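Local coordinates for GTPase-activating protein skywalker (Drosophila melanogaster, PDB 5HJQ) that acts as a GTPase-activating protein for Rab35, restraining Rab35-mediated endosomal sorting of synaptic vesicle proteins, and binds phosphoinositides through the TBC domain modelled here, at residues A[197-202]-A[274-279]; A[241-246]-A[301-306]; A[306-311]-A[355-360]. One frame throughout, in Å; residues are numbered along the deposited sequence.

Contact 1: residues A[197-202]-A[274-279]; sequences LYPITS and WCWWIL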
loop_
_atom_site.group_PDB
_atom_site.type_symbol
_atom_site.label_atom_id
_atom_site.label_comp_id
_atom_site.label_asym_id
_atom_site.label_seq_id
_atom_site.Cartn_x
_atom_site.Cartn_y
_atom_site.Cartn_z
ATOM N N LEU A 197 6.681 1.212 -4.892
ATOM C CA LEU A 197 6.498 0.331 -6.037
ATOM C C LEU A 197 6.958 -1.104 -5.765
ATOM O O LEU A 197 6.256 -2.055 -6.104
ATOM C CB LEU A 197 7.232 0.906 -7.249
ATOM C CG LEU A 197 6.794 0.412 -8.629
ATOM C CD1 LEU A 197 6.876 1.554 -9.641
ATOM C CD2 LEU A 197 7.633 -0.779 -9.078
ATOM N N TYR A 198 8.125 -1.256 -5.147
ATOM C CA TYR A 198 8.669 -2.582 -4.859
ATOM C C TYR A 198 7.831 -3.376 -3.838
ATOM O O TYR A 198 7.516 -4.538 -4.097
ATOM C CB TYR A 198 10.122 -2.472 -4.382
ATOM C CG TYR A 198 10.887 -3.779 -4.405
ATOM C CD1 TYR A 198 10.692 -4.742 -3.421
ATOM C CD2 TYR A 198 11.812 -4.047 -5.403
ATOM C CE1 TYR A 198 11.391 -5.934 -3.436
ATOM C CE2 TYR A 198 12.512 -5.237 -5.427
ATOM C CZ TYR A 198 12.299 -6.173 -4.440
ATOM O OH TYR A 198 12.997 -7.354 -4.458
ATOM N N PRO A 199 7.479 -2.773 -2.678
ATOM C CA PRO A 199 6.660 -3.538 -1.725
ATOM C C PRO A 199 5.345 -4.051 -2.312
ATOM O O PRO A 199 4.910 -5.150 -1.968
ATOM C CB PRO A 199 6.388 -2.521 -0.611
ATOM C CG PRO A 199 7.565 -1.628 -0.643
ATOM C CD PRO A 199 7.902 -1.482 -2.097
ATOM N N ILE A 200 4.733 -3.269 -3.196
ATOM C CA ILE A 200 3.486 -3.669 -3.839
ATOM C C ILE A 200 3.726 -4.834 -4.802
ATOM O O ILE A 200 2.951 -5.795 -4.839
ATOM C CB ILE A 200 2.843 -2.489 -4.593
ATOM C CG1 ILE A 200 2.348 -1.425 -3.607
ATOM C CG2 ILE A 200 1.685 -2.968 -5.454
ATOM C CD1 ILE A 200 1.647 -0.260 -4.278
ATOM N N THR A 201 4.805 -4.739 -5.572
ATOM C CA THR A 201 5.203 -5.792 -6.499
ATOM C C THR A 201 5.330 -7.125 -5.775
ATOM O O THR A 201 4.881 -8.156 -6.271
ATOM C CB THR A 201 6.540 -5.460 -7.186
ATOM O OG1 THR A 201 6.409 -4.239 -7.922
ATOM C CG2 THR A 201 6.957 -6.580 -8.133
ATOM N N SER A 202 5.934 -7.089 -4.591
ATOM C CA SER A 202 6.074 -8.278 -3.762
ATOM C C SER A 202 4.720 -8.841 -3.339
ATOM O O SER A 202 4.533 -10.053 -3.301
ATOM C CB SER A 202 6.917 -7.967 -2.522
ATOM O OG SER A 202 8.274 -7.746 -2.867
ATOM N N TRP A 274 4.615 7.891 6.609
ATOM C CA TRP A 274 3.246 7.443 6.859
ATOM C C TRP A 274 2.925 6.108 6.185
ATOM O O TRP A 274 2.244 5.269 6.769
ATOM C CB TRP A 274 2.239 8.508 6.405
ATOM C CG TRP A 274 2.099 8.630 4.918
ATOM C CD1 TRP A 274 2.870 9.382 4.081
ATOM C CD2 TRP A 274 1.126 7.980 4.090
ATOM N NE1 TRP A 274 2.436 9.246 2.785
ATOM C CE2 TRP A 274 1.370 8.388 2.762
ATOM C CE3 TRP A 274 0.079 7.089 4.341
ATOM C CZ2 TRP A 274 0.606 7.933 1.688
ATOM C CZ3 TRP A 274 -0.683 6.641 3.272
ATOM C CH2 TRP A 274 -0.416 7.064 1.963
ATOM N N CYS A 275 3.417 5.907 4.966
ATOM C CA CYS A 275 3.112 4.688 4.224
ATOM C C CYS A 275 3.774 3.468 4.849
ATOM O O CYS A 275 3.298 2.349 4.683
ATOM C CB CYS A 275 3.538 4.819 2.758
ATOM S SG CYS A 275 5.222 5.415 2.488
ATOM N N TRP A 276 4.858 3.685 5.588
ATOM C CA TRP A 276 5.613 2.568 6.146
ATOM C C TRP A 276 4.956 1.982 7.388
ATOM O O TRP A 276 5.281 0.866 7.792
ATOM C CB TRP A 276 7.051 2.989 6.457
ATOM C CG TRP A 276 7.788 3.477 5.247
ATOM C CD1 TRP A 276 8.485 4.641 5.129
ATOM C CD2 TRP A 276 7.876 2.826 3.973
ATOM N NE1 TRP A 276 9.012 4.752 3.866
ATOM C CE2 TRP A 276 8.649 3.650 3.136
ATOM C CE3 TRP A 276 7.381 1.622 3.461
ATOM C CZ2 TRP A 276 8.938 3.311 1.817
ATOM C CZ3 TRP A 276 7.664 1.290 2.155
ATOM C CH2 TRP A 276 8.434 2.131 1.347
ATOM N N TRP A 277 4.039 2.729 7.995
ATOM C CA TRP A 277 3.216 2.174 9.062
ATOM C C TRP A 277 2.400 1.027 8.488
ATOM O O TRP A 277 2.256 -0.030 9.104
ATOM C CB TRP A 277 2.282 3.226 9.657
ATOM C CG TRP A 277 2.956 4.478 10.113
ATOM C CD1 TRP A 277 4.244 4.613 10.544
ATOM C CD2 TRP A 277 2.369 5.781 10.185
ATOM N NE1 TRP A 277 4.494 5.921 10.885
ATOM C CE2 TRP A 277 3.359 6.659 10.666
ATOM C CE3 TRP A 277 1.102 6.290 9.882
ATOM C CZ2 TRP A 277 3.122 8.019 10.855
ATOM C CZ3 TRP A 277 0.869 7.640 10.068
ATOM C CH2 TRP A 277 1.873 8.489 10.552
ATOM N N ILE A 278 1.868 1.257 7.293
ATOM C CA ILE A 278 1.035 0.283 6.609
ATOM C C ILE A 278 1.880 -0.816 5.974
ATOM O O ILE A 278 1.741 -1.986 6.321
ATOM C CB ILE A 278 0.167 0.956 5.524
ATOM C CG1 ILE A 278 -0.793 1.964 6.162
ATOM C CG2 ILE A 278 -0.598 -0.087 4.721
ATOM C CD1 ILE A 278 -1.522 2.837 5.167
ATOM N N LEU A 279 2.767 -0.431 5.061
ATOM C CA LEU A 279 3.529 -1.393 4.264
ATOM C C LEU A 279 4.617 -2.137 5.035
ATOM O O LEU A 279 5.006 -3.238 4.649
ATOM C CB LEU A 279 4.164 -0.692 3.061
ATOM C CG LEU A 279 3.206 -0.153 1.997
ATOM C CD1 LEU A 279 3.969 0.549 0.882
ATOM C CD2 LEU A 279 2.337 -1.279 1.434
#
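W276 and L279 of the short helix 274-279 meet P199, near the start of helix 197-204. The contact is small and wholly apolar, and all three residues are buried. Early in 274-279, C275 acts within its own segment. Its SG lies 3.9 Å above the plane of the W276 ring, over the ring centre, and so covers one face of the indole. W276 follows. Its CG sits anti to the carbonyl carbon, beside the backbone N (chi1 -59°), and the six-membered part of the indole extends to the proline. There CZ3 of W276 touches CG of P199 at 4.0 Å. The proline carbon lies at the ring edge, near the ring plane, and the two side chains cross at about a right angle. L279 closes the segment. Its CD1 comes within 4.2 Å of CB of P199, so the leucine branch and the indole edge grip neighbouring atoms of one pyrrolidine ring. The closest backbones are also here, with CA of P199 and CA of L279 7.1 Å apart. This is helix-to-helix packing inside the all-helical TBC domain, away from the phosphoinositide site. W276 also stacks on H163 and touches P195. L197 and Y198 lean on helix 171-187, while W274 and W277 pack on helix 300-317, and W274 also on helix 233-250.

Contact 2: residues A[241-246]-A[301-306]; sequences KTVMQI and VLYRVA. With I3P (D-myo-inositol-1,4,5-triphosphate), chain B.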
loop_
_atom_site.group_PDB
_atom_site.type_symbol
_atom_site.label_atom_id
_atom_site.label_comp_id
_atom_site.label_asym_id
_atom_site.label_seq_id
_atom_site.Cartn_x
_atom_site.Cartn_y
_atom_site.Cartn_z
ATOM N N LYS A 241 2.339 15.399 2.835
ATOM C CA LYS A 241 1.855 16.677 3.341
ATOM C C LYS A 241 0.330 16.696 3.352
ATOM O O LYS A 241 -0.282 17.206 4.288
ATOM C CB LYS A 241 2.403 17.842 2.515
ATOM C CG LYS A 241 3.809 18.249 2.905
ATOM C CD LYS A 241 4.346 19.358 2.021
ATOM C CE LYS A 241 5.753 19.747 2.447
ATOM N NZ LYS A 241 6.416 20.655 1.475
ATOM N N THR A 242 -0.280 16.132 2.314
ATOM C CA THR A 242 -1.732 15.986 2.270
ATOM C C THR A 242 -2.231 15.168 3.457
ATOM O O THR A 242 -3.131 15.592 4.182
ATOM C CB THR A 242 -2.191 15.314 0.967
ATOM O OG1 THR A 242 -1.881 16.164 -0.143
ATOM C CG2 THR A 242 -3.689 15.058 1.000
ATOM N N VAL A 243 -1.626 14.001 3.651
ATOM C CA VAL A 243 -1.931 13.142 4.790
ATOM C C VAL A 243 -1.750 13.875 6.124
ATOM O O VAL A 243 -2.525 13.673 7.062
ATOM C CB VAL A 243 -1.049 11.878 4.769
ATOM C CG1 VAL A 243 -1.253 11.057 6.028
ATOM C CG2 VAL A 243 -1.352 11.042 3.524
ATOM N N MET A 244 -0.732 14.731 6.203
ATOM C CA MET A 244 -0.513 15.538 7.400
ATOM C C MET A 244 -1.671 16.491 7.642
ATOM O O MET A 244 -2.181 16.592 8.757
ATOM C CB MET A 244 0.787 16.336 7.299
ATOM C CG MET A 244 0.812 17.562 8.205
ATOM S SD MET A 244 2.459 18.254 8.397
ATOM C CE MET A 244 3.239 16.907 9.264
ATOM N N GLN A 245 -2.073 17.194 6.588
ATOM C CA GLN A 245 -3.185 18.131 6.656
ATOM C C GLN A 245 -4.481 17.442 7.081
ATOM O O GLN A 245 -5.232 17.969 7.901
ATOM C CB GLN A 245 -3.370 18.822 5.305
ATOM C CG GLN A 245 -4.773 19.341 5.049
ATOM C CD GLN A 245 -5.140 19.305 3.573
ATOM O OE1 GLN A 245 -4.291 19.519 2.706
ATOM N NE2 GLN A 245 -6.406 19.022 3.282
ATOM N N ILE A 246 -4.731 16.260 6.525
ATOM C CA ILE A 246 -5.934 15.500 6.850
ATOM C C ILE A 246 -5.904 15.031 8.300
ATOM O O ILE A 246 -6.912 15.080 9.009
ATOM C CB ILE A 246 -6.093 14.277 5.924
ATOM C CG1 ILE A 246 -6.252 14.725 4.470
ATOM C CG2 ILE A 246 -7.279 13.427 6.353
ATOM C CD1 ILE A 246 -6.283 13.577 3.480
ATOM N N VAL A 301 -7.743 4.852 0.270
ATOM C CA VAL A 301 -7.860 3.745 1.207
ATOM C C VAL A 301 -6.683 3.760 2.172
ATOM O O VAL A 301 -6.847 3.542 3.371
ATOM C CB VAL A 301 -7.922 2.378 0.470
ATOM C CG1 VAL A 301 -7.717 1.223 1.444
ATOM C CG2 VAL A 301 -9.244 2.230 -0.268
ATOM N N LEU A 302 -5.497 4.028 1.637
ATOM C CA LEU A 302 -4.291 4.108 2.450
ATOM C C LEU A 302 -4.339 5.310 3.389
ATOM O O LEU A 302 -3.861 5.231 4.518
ATOM C CB LEU A 302 -3.048 4.179 1.562
ATOM C CG LEU A 302 -2.850 2.973 0.638
ATOM C CD1 LEU A 302 -1.483 3.015 -0.037
ATOM C CD2 LEU A 302 -3.034 1.665 1.397
ATOM N N TYR A 303 -4.906 6.419 2.913
ATOM C CA TYR A 303 -5.092 7.607 3.749
ATOM C C TYR A 303 -5.932 7.249 4.965
ATOM O O TYR A 303 -5.577 7.580 6.095
ATOM C CB TYR A 303 -5.779 8.747 2.984
ATOM C CG TYR A 303 -4.982 9.391 1.868
ATOM C CD1 TYR A 303 -3.690 8.981 1.570
ATOM C CD2 TYR A 303 -5.529 10.426 1.116
ATOM C CE1 TYR A 303 -2.968 9.578 0.548
ATOM C CE2 TYR A 303 -4.816 11.030 0.096
ATOM C CZ TYR A 303 -3.537 10.605 -0.184
ATOM O OH TYR A 303 -2.834 11.215 -1.198
ATOM N N ARG A 304 -7.046 6.566 4.714
ATOM C CA ARG A 304 -7.981 6.173 5.761
ATOM C C ARG A 304 -7.317 5.327 6.841
ATOM O O ARG A 304 -7.470 5.596 8.029
ATOM C CB ARG A 304 -9.159 5.399 5.165
ATOM C CG ARG A 304 -10.001 6.163 4.159
ATOM C CD ARG A 304 -11.051 5.243 3.531
ATOM N NE ARG A 304 -12.048 5.982 2.765
ATOM C CZ ARG A 304 -13.089 6.604 3.307
ATOM N NH1 ARG A 304 -13.269 6.577 4.621
ATOM N NH2 ARG A 304 -13.946 7.257 2.536
ATOM N N VAL A 305 -6.583 4.303 6.416
ATOM C CA VAL A 305 -5.940 3.371 7.338
ATOM C C VAL A 305 -4.892 4.088 8.188
ATOM O O VAL A 305 -4.671 3.743 9.351
ATOM C CB VAL A 305 -5.295 2.194 6.569
ATOM C CG1 VAL A 305 -4.608 1.233 7.523
ATOM C CG2 VAL A 305 -6.348 1.463 5.751
ATOM N N ALA A 306 -4.262 5.102 7.606
ATOM C CA ALA A 306 -3.290 5.917 8.321
ATOM C C ALA A 306 -3.949 6.632 9.499
ATOM O O ALA A 306 -3.400 6.671 10.599
ATOM C CB ALA A 306 -2.645 6.918 7.375
HETATM C C1 I3P B . -17.664 10.529 0.996
HETATM C C2 I3P B . -18.609 11.198 0.014
HETATM C C3 I3P B . -17.995 11.349 -1.379
HETATM C C4 I3P B . -16.970 10.301 -1.814
HETATM C C5 I3P B . -16.517 9.241 -0.815
HETATM C C6 I3P B . -17.342 9.162 0.477
HETATM O O1 I3P B . -18.247 10.378 2.304
HETATM O O2 I3P B . -19.766 10.422 -0.094
HETATM O O3 I3P B . -19.050 11.352 -2.336
HETATM O O4 I3P B . -15.799 11.014 -2.258
HETATM O O5 I3P B . -16.557 7.986 -1.451
HETATM O O6 I3P B . -16.611 8.459 1.476
HETATM P P1 I3P B . -19.313 11.434 2.881
HETATM O O11 I3P B . -20.613 11.275 2.176
HETATM O O12 I3P B . -19.524 11.152 4.352
HETATM O O13 I3P B . -18.789 12.873 2.721
HETATM P P4 I3P B . -15.441 10.974 -3.823
HETATM O O41 I3P B . -16.542 10.258 -4.569
HETATM O O42 I3P B . -14.119 10.228 -4.014
HETATM O O43 I3P B . -15.301 12.419 -4.359
HETATM P P5 I3P B . -15.610 6.832 -0.949
HETATM O O51 I3P B . -15.565 5.751 -1.966
HETATM O O52 I3P B . -14.218 7.373 -0.745
HETATM O O53 I3P B . -16.121 6.264 0.349
#
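The Y303 ring is met by three side chains of 241-246, V243, T242 and I246, all approaching obliquely. The R304 guanidinium, on the same helix, has O6 of the inositol trisphosphate at its edge and in its plane. This is a helix-helix interface of the all-helical Rab-GAP TBC fold, joining helix 233-250 to helix 300-317. The axes of the two short segments approach to 10.6 Å and cross at -47°. Y303 carries the contact. Its CG is anti to the carbonyl carbon (chi1 -68°), which sends the ring toward helix 233-250. CG2 of V243 makes the closest approach, 3.7 Å from CD1 of Y303 and equally near its CE1. CD1 of I246 meets the other side of the ring outline, at CD2 of Y303, 4.0 Å away; these two side chains cross at about a right angle. CG2 of T242 lies farther off, while its hydroxyl bonds back to the carbonyl of V238 in its own helix. V243 also packs on W274.

R304 turns away from this interface. Its chain is extended from CG to NE and carries the guanidinium into the phosphoinositide pocket, where K98, R102, K300 and R358 also bond the ligand. NH1 of R304 bonds the carbonyls of A354 and I357, which probably fixes the rotation of the group. NH2 of R304 then donates to phosphate oxygen O52 of the ligand, 3.3 Å away, with an N-H...O angle of 162°.

Contact 3: residues A[306-311]-A[355-360]; sequences ALVILN and FSIRGL. With I3P (D-myo-inositol-1,4,5-triphosphate), chain B.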
loop_
_atom_site.group_PDB
_atom_site.type_symbol
_atom_site.label_atom_id
_atom_site.label_comp_id
_atom_site.label_asym_id
_atom_site.label_seq_id
_atom_site.Cartn_x
_atom_site.Cartn_y
_atom_site.Cartn_z
ATOM N N ALA A 306 -4.262 5.102 7.606
ATOM C CA ALA A 306 -3.290 5.917 8.321
ATOM C C ALA A 306 -3.949 6.632 9.499
ATOM O O ALA A 306 -3.400 6.671 10.599
ATOM C CB ALA A 306 -2.645 6.918 7.375
ATOM N N LEU A 307 -5.132 7.189 9.256
ATOM C CA LEU A 307 -5.910 7.850 10.300
ATOM C C LEU A 307 -6.266 6.886 11.426
ATOM O O LEU A 307 -6.111 7.208 12.607
ATOM C CB LEU A 307 -7.188 8.455 9.714
ATOM C CG LEU A 307 -7.018 9.486 8.598
ATOM C CD1 LEU A 307 -8.374 9.987 8.129
ATOM C CD2 LEU A 307 -6.141 10.648 9.070
ATOM N N VAL A 308 -6.744 5.703 11.042
ATOM C CA VAL A 308 -7.162 4.674 11.990
ATOM C C VAL A 308 -6.018 4.257 12.898
ATOM O O VAL A 308 -6.181 4.171 14.115
ATOM C CB VAL A 308 -7.709 3.425 11.259
ATOM C CG1 VAL A 308 -8.009 2.311 12.249
ATOM C CG2 VAL A 308 -8.947 3.781 10.485
ATOM N N ILE A 309 -4.862 3.996 12.298
ATOM C CA ILE A 309 -3.668 3.636 13.052
ATOM C C ILE A 309 -3.329 4.711 14.085
ATOM O O ILE A 309 -3.021 4.402 15.237
ATOM C CB ILE A 309 -2.457 3.421 12.123
ATOM C CG1 ILE A 309 -2.670 2.185 11.243
ATOM C CG2 ILE A 309 -1.174 3.287 12.932
ATOM C CD1 ILE A 309 -1.489 1.867 10.352
ATOM N N LEU A 310 -3.407 5.972 13.666
ATOM C CA LEU A 310 -3.107 7.098 14.546
ATOM C C LEU A 310 -4.076 7.183 15.725
ATOM O O LEU A 310 -3.664 7.452 16.854
ATOM C CB LEU A 310 -3.125 8.410 13.759
ATOM C CG LEU A 310 -1.887 8.654 12.895
ATOM C CD1 LEU A 310 -2.109 9.816 11.948
ATOM C CD2 LEU A 310 -0.677 8.908 13.776
ATOM N N ASN A 311 -5.361 6.956 15.461
ATOM C CA ASN A 311 -6.354 6.907 16.530
ATOM C C ASN A 311 -6.118 5.729 17.464
ATOM O O ASN A 311 -6.153 5.882 18.685
ATOM C CB ASN A 311 -7.770 6.832 15.956
ATOM C CG ASN A 311 -8.134 8.055 15.149
ATOM O OD1 ASN A 311 -7.456 9.076 15.220
ATOM N ND2 ASN A 311 -9.215 7.965 14.385
ATOM N N PHE A 355 -13.470 3.083 6.847
ATOM C CA PHE A 355 -14.545 3.462 5.943
ATOM C C PHE A 355 -15.721 4.089 6.685
ATOM O O PHE A 355 -16.697 4.515 6.071
ATOM C CB PHE A 355 -14.998 2.247 5.129
ATOM C CG PHE A 355 -13.937 1.719 4.209
ATOM C CD1 PHE A 355 -13.513 2.467 3.125
ATOM C CD2 PHE A 355 -13.349 0.488 4.437
ATOM C CE1 PHE A 355 -12.532 1.990 2.273
ATOM C CE2 PHE A 355 -12.366 0.006 3.592
ATOM C CZ PHE A 355 -11.959 0.757 2.507
ATOM N N SER A 356 -15.617 4.153 8.008
ATOM C CA SER A 356 -16.584 4.894 8.812
ATOM C C SER A 356 -16.319 6.394 8.700
ATOM O O SER A 356 -17.205 7.215 8.938
ATOM C CB SER A 356 -16.519 4.458 10.276
ATOM O OG SER A 356 -16.841 3.086 10.416
ATOM N N ILE A 357 -15.089 6.734 8.325
ATOM C CA ILE A 357 -14.629 8.121 8.279
ATOM C C ILE A 357 -15.257 8.913 7.132
ATOM O O ILE A 357 -15.105 8.565 5.961
ATOM C CB ILE A 357 -13.096 8.180 8.157
ATOM C CG1 ILE A 357 -12.450 7.600 9.420
ATOM C CG2 ILE A 357 -12.629 9.609 7.930
ATOM C CD1 ILE A 357 -10.949 7.431 9.326
ATOM N N ARG A 358 -15.952 9.990 7.486
ATOM C CA ARG A 358 -16.695 10.789 6.519
ATOM C C ARG A 358 -15.982 12.091 6.172
ATOM O O ARG A 358 -15.024 12.483 6.837
ATOM C CB ARG A 358 -18.092 11.096 7.061
ATOM C CG ARG A 358 -18.850 9.875 7.584
ATOM C CD ARG A 358 -19.671 9.196 6.495
ATOM N NE ARG A 358 -18.843 8.701 5.398
ATOM C CZ ARG A 358 -18.411 7.449 5.290
ATOM N NH1 ARG A 358 -18.732 6.550 6.211
ATOM N NH2 ARG A 358 -17.661 7.093 4.257
ATOM N N GLY A 359 -16.453 12.754 5.121
ATOM C CA GLY A 359 -15.958 14.070 4.766
ATOM C C GLY A 359 -14.755 14.069 3.847
ATOM O O GLY A 359 -14.387 15.108 3.297
ATOM N N LEU A 360 -14.134 12.908 3.677
ATOM C CA LEU A 360 -12.960 12.811 2.822
ATOM C C LEU A 360 -13.346 12.862 1.347
ATOM O O LEU A 360 -13.333 11.846 0.657
ATOM C CB LEU A 360 -12.176 11.533 3.122
ATOM C CG LEU A 360 -11.525 11.467 4.505
ATOM C CD1 LEU A 360 -10.704 10.196 4.654
ATOM C CD2 LEU A 360 -10.660 12.686 4.741
HETATM C C1 I3P B . -17.664 10.529 0.996
HETATM C C2 I3P B . -18.609 11.198 0.014
HETATM C C3 I3P B . -17.995 11.349 -1.379
HETATM C C4 I3P B . -16.970 10.301 -1.814
HETATM C C5 I3P B . -16.517 9.241 -0.815
HETATM C C6 I3P B . -17.342 9.162 0.477
HETATM O O1 I3P B . -18.247 10.378 2.304
HETATM O O2 I3P B . -19.766 10.422 -0.094
HETATM O O3 I3P B . -19.050 11.352 -2.336
HETATM O O4 I3P B . -15.799 11.014 -2.258
HETATM O O5 I3P B . -16.557 7.986 -1.451
HETATM O O6 I3P B . -16.611 8.459 1.476
HETATM P P1 I3P B . -19.313 11.434 2.881
HETATM O O11 I3P B . -20.613 11.275 2.176
HETATM O O12 I3P B . -19.524 11.152 4.352
HETATM O O13 I3P B . -18.789 12.873 2.721
HETATM P P4 I3P B . -15.441 10.974 -3.823
HETATM O O41 I3P B . -16.542 10.258 -4.569
HETATM O O42 I3P B . -14.119 10.228 -4.014
HETATM O O43 I3P B . -15.301 12.419 -4.359
HETATM P P5 I3P B . -15.610 6.832 -0.949
HETATM O O51 I3P B . -15.565 5.751 -1.966
HETATM O O52 I3P B . -14.218 7.373 -0.745
HETATM O O53 I3P B . -16.121 6.264 0.349
#
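I357 and L307 form the tight part of this contact. CD1 of I357 lies 3.8 Å from CD1 of L307 and 3.9 Å from CB of the same leucine, so the isoleucine crosses that side chain obliquely, touching its base as well as one branch. V308 adds CG2, 4.3 Å from CD1 of I357. L360 reaches L307 tip to tip, with their CD1 atoms 4.2 Å apart. L307 thus touches both I357 and L360 of the loop 357-360, and I246 of helix 233-250 packs against both leucines.

The other side of 355-360 is polar and more exposed. R358 is bent at chi2 (-90°) and chi3 (61°), which folds its guanidinium back to the backbone of F355. There NH1 of R358 donates to the carbonyl O of F355 at 2.9 Å. NH2 of R358 points at the ligand and donates to O6, 3.3 Å away, in the plane of the guanidinium. The bond from NE of R358 to phosphate oxygen O12 is weak, and doubtful in detail because O12 also crowds CD of R358. G359 has a positive phi (88°), and its backbone N makes a weak bond to O13.

Packing on one side and phosphate binding on the other mark this loop as one wall of the cationic phosphoinositide pocket of the Skywalker TBC domain, completed by S361 and T362 and by K98, R102, E297, K300 and R304.

How the contacts relate
All three contacts have buried apolar packing, but they differ in depth. Contact 1 lies nearest the centre of the chain and is purely hydrophobic. Contact 2 is farther out, and contact 3 farthest, where its loop opens to solvent. Helix 300-317 serves contacts 2 and 3, which share A306 and both touch the ligand. W274 and I278 of contact 1 pack on L302, and W277 on I309 and L310, so helix 274-279 lies against the same helix. Contacts 2 and 3 differ from contact 1 in carrying polar groups that meet the ligand. The nearby guanidinium groups of R304 and R358 both serve this anion.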